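Local structure of protein CT_858 (Chlamydia trachomatis, 3DOR) at residues Gln91-Gly96 with Phe538-Ile543. The protein is a secreted chlamydial protease, also called CPAF, that probably cleaves proteins as a serine-type endopeptidase. Residues are numbered along the deposited sequence; the frame is centred on the assembly and turned at random.
Sequences QKSSDG and FTANDI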
ATOM      1  N   GLN B  91      -0.618 -22.189 -29.249  1.00 34.27           N
ATOM      2  CA  GLN B  91      -1.128 -23.116 -28.250  1.00 35.20           C
ATOM      3  C   GLN B  91      -0.507 -24.483 -28.533  1.00 35.84           C
ATOM      4  O   GLN B  91      -0.502 -24.955 -29.676  1.00 36.02           O
ATOM      5  CB  GLN B  91      -2.655 -23.197 -28.321  1.00 37.07           C
ATOM      6  CG  GLN B  91      -3.301 -23.929 -27.155  1.00 41.16           C
ATOM      7  CD  GLN B  91      -4.824 -23.816 -27.169  1.00 45.15           C
ATOM      8  OE1 GLN B  91      -5.503 -24.206 -26.212  1.00 46.87           O
ATOM      9  NE2 GLN B  91      -5.364 -23.283 -28.258  1.00 44.62           N
ATOM     10  N   LYS B  92       0.034 -25.109 -27.496  1.00 34.33           N
ATOM     11  CA  LYS B  92       0.667 -26.408 -27.641  1.00 33.76           C
ATOM     12  C   LYS B  92      -0.359 -27.527 -27.516  1.00 33.15           C
ATOM     13  O   LYS B  92      -1.098 -27.589 -26.532  1.00 32.50           O
ATOM     14  CB  LYS B  92       1.749 -26.572 -26.576  1.00 34.02           C
ATOM     15  CG  LYS B  92       2.588 -27.823 -26.725  1.00 35.87           C
ATOM     16  CD  LYS B  92       3.661 -27.887 -25.650  1.00 36.83           C
ATOM     17  CE  LYS B  92       4.515 -29.134 -25.818  1.00 40.22           C
ATOM     18  NZ  LYS B  92       5.631 -29.187 -24.831  1.00 40.06           N
ATOM     19  N   SER B  93      -0.405 -28.411 -28.510  1.00 31.17           N
ATOM     20  CA  SER B  93      -1.352 -29.523 -28.481  1.00 31.72           C
ATOM     21  C   SER B  93      -0.770 -30.710 -27.716  1.00 30.70           C
ATOM     22  O   SER B  93       0.411 -30.720 -27.381  1.00 26.47           O
ATOM     23  CB  SER B  93      -1.704 -29.955 -29.905  1.00 34.36           C
ATOM     24  OG  SER B  93      -0.570 -30.514 -30.553  1.00 39.02           O
ATOM     25  N   SER B  94      -1.610 -31.711 -27.463  1.00 30.20           N
ATOM     26  CA  SER B  94      -1.201 -32.899 -26.732  1.00 32.68           C
ATOM     27  C   SER B  94      -0.121 -33.707 -27.455  1.00 34.25           C
ATOM     28  O   SER B  94       0.601 -34.478 -26.824  1.00 34.20           O
ATOM     29  CB  SER B  94      -2.413 -33.795 -26.456  1.00 30.83           C
ATOM     30  OG  SER B  94      -3.037 -34.184 -27.666  1.00 32.49           O
ATOM     31  N   ASP B  95      -0.008 -33.542 -28.767  1.00 34.99           N
ATOM     32  CA  ASP B  95       1.018 -34.274 -29.500  1.00 37.85           C
ATOM     33  C   ASP B  95       2.347 -33.504 -29.532  1.00 36.91           C
ATOM     34  O   ASP B  95       3.277 -33.883 -30.242  1.00 36.67           O
ATOM     35  CB  ASP B  95       0.552 -34.585 -30.924  1.00 39.74           C
ATOM     36  CG  ASP B  95       0.433 -33.353 -31.783  1.00 44.13           C
ATOM     37  OD1 ASP B  95       0.058 -33.495 -32.965  1.00 47.96           O
ATOM     38  OD2 ASP B  95       0.714 -32.242 -31.285  1.00 46.71           O
ATOM     39  N   GLY B  96       2.426 -32.418 -28.767  1.00 34.21           N
ATOM     40  CA  GLY B  96       3.659 -31.654 -28.691  1.00 33.93           C
ATOM     41  C   GLY B  96       3.952 -30.610 -29.750  1.00 35.42           C
ATOM     42  O   GLY B  96       5.041 -30.033 -29.769  1.00 36.44           O
ATOM     43  N   PHE B 538      -6.035 -30.814 -24.862  1.00 23.93           N
ATOM     44  CA  PHE B 538      -6.533 -30.363 -26.162  1.00 25.40           C
ATOM     45  C   PHE B 538      -5.663 -31.021 -27.239  1.00 27.73           C
ATOM     46  O   PHE B 538      -4.436 -30.998 -27.143  1.00 27.32           O
ATOM     47  CB  PHE B 538      -6.432 -28.838 -26.274  1.00 23.95           C
ATOM     48  CG  PHE B 538      -7.309 -28.096 -25.294  1.00 26.76           C
ATOM     49  CD1 PHE B 538      -6.768 -27.115 -24.459  1.00 24.50           C
ATOM     50  CD2 PHE B 538      -8.678 -28.379 -25.205  1.00 24.69           C
ATOM     51  CE1 PHE B 538      -7.577 -26.425 -23.543  1.00 25.95           C
ATOM     52  CE2 PHE B 538      -9.498 -27.695 -24.292  1.00 25.04           C
ATOM     53  CZ  PHE B 538      -8.948 -26.718 -23.460  1.00 25.01           C
ATOM     54  N   THR B 539      -6.291 -31.630 -28.246  1.00 28.28           N
ATOM     55  CA  THR B 539      -5.548 -32.286 -29.318  1.00 28.85           C
ATOM     56  C   THR B 539      -5.255 -31.284 -30.427  1.00 29.92           C
ATOM     57  O   THR B 539      -5.733 -30.149 -30.397  1.00 30.22           O
ATOM     58  CB  THR B 539      -6.347 -33.452 -29.956  1.00 29.42           C
ATOM     59  OG1 THR B 539      -7.559 -32.936 -30.525  1.00 26.91           O
ATOM     60  CG2 THR B 539      -6.676 -34.530 -28.923  1.00 27.08           C
ATOM     61  N   ALA B 540      -4.465 -31.703 -31.411  1.00 29.92           N
ATOM     62  CA  ALA B 540      -4.155 -30.823 -32.529  1.00 29.83           C
ATOM     63  C   ALA B 540      -5.462 -30.533 -33.275  1.00 29.35           C
ATOM     64  O   ALA B 540      -5.685 -29.418 -33.735  1.00 31.62           O
ATOM     65  CB  ALA B 540      -3.128 -31.484 -33.464  1.00 29.42           C
ATOM     66  N   ASN B 541      -6.335 -31.531 -33.382  1.00 29.20           N
ATOM     67  CA  ASN B 541      -7.612 -31.320 -34.059  1.00 31.66           C
ATOM     68  C   ASN B 541      -8.480 -30.305 -33.311  1.00 32.46           C
ATOM     69  O   ASN B 541      -9.247 -29.556 -33.926  1.00 31.99           O
ATOM     70  CB  ASN B 541      -8.373 -32.638 -34.216  1.00 34.03           C
ATOM     71  CG  ASN B 541      -7.771 -33.531 -35.288  1.00 37.49           C
ATOM     72  OD1 ASN B 541      -7.187 -33.037 -36.253  1.00 36.34           O
ATOM     73  ND2 ASN B 541      -7.917 -34.847 -35.130  1.00 37.73           N
ATOM     74  N   ASP B 542      -8.366 -30.283 -31.987  1.00 31.57           N
ATOM     75  CA  ASP B 542      -9.133 -29.328 -31.193  1.00 32.44           C
ATOM     76  C   ASP B 542      -8.637 -27.932 -31.507  1.00 34.19           C
ATOM     77  O   ASP B 542      -9.419 -27.012 -31.741  1.00 32.21           O
ATOM     78  CB  ASP B 542      -8.929 -29.557 -29.693  1.00 30.75           C
ATOM     79  CG  ASP B 542      -9.752 -30.694 -29.157  1.00 30.97           C
ATOM     80  OD1 ASP B 542     -10.931 -30.818 -29.569  1.00 29.52           O
ATOM     81  OD2 ASP B 542      -9.221 -31.446 -28.309  1.00 29.59           O
ATOM     82  N   ILE B 543      -7.314 -27.806 -31.511  1.00 36.65           N
ATOM     83  CA  ILE B 543      -6.625 -26.545 -31.729  1.00 38.48           C
ATOM     84  C   ILE B 543      -6.516 -26.047 -33.165  1.00 39.68           C
ATOM     85  O   ILE B 543      -6.756 -24.871 -33.430  1.00 40.08           O
ATOM     86  CB  ILE B 543      -5.201 -26.630 -31.128  1.00 37.76           C
ATOM     87  CG1 ILE B 543      -5.303 -26.899 -29.624  1.00 38.70           C
ATOM     88  CG2 ILE B 543      -4.430 -25.355 -31.394  1.00 38.18           C
ATOM     89  CD1 ILE B 543      -3.986 -27.226 -28.963  1.00 39.31           C
TER
HETATM   90  O   HOH W   1      -2.893 -33.824 -30.519  1.00 45.82           O
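The side-chain amide of Q91 has I543 lying across one face: CG1 and CD1 of I543 both sit almost squarely over the amide carbon, with I543 CD1 3.9 Å from Q91 CD. The F538 ring approaches from that same side but off at the oxygen end, where F538 CD1 comes within 3.6 Å of Q91 OE1. Amide and ring planes are turned 71° apart, and the oxygen meets the ring obliquely. Q91 gets there with CG anti to the backbone N (chi1 -169°) and the chain extended beyond; its NE2 is hydrogen-bonded to the hydroxyl of Y548. The ring of Y548 also meets F538 edge-to-face, and Y551 and F261 border F538 as well.

At the tip of I543, CD1 packs against the backbone where the strand ends, 3.5 Å from S93 CA and 3.8 Å from K92 O. That strand, 83-92, belongs to the PDZ domain and pairs antiparallel with 98-103; the type I turn S93-G96 lies in the loop joining them. The partner is the start of helix 540-544, just beyond 534-535, an outermost strand of the mixed sheet in the S41 peptidase fold, so the contact joins the PDZ hairpin to the chain leaving the S41-type sheet.

The direct hydrogen bond between the segments runs from S94 N to F538 O at 2.9 Å; it is bent at the hydrogen, although the donor sits nearly in line with the carbonyl. Beside it a water joins S94 OG to A540 N, accepting from that amide at 2.8 Å. T539 and D542 close a capping box: T539 OG1 accepts from D542 N, and T539 N donates almost straight (174°) to D542 OD2. T539 OG1 is also hydrogen-bonded to E550.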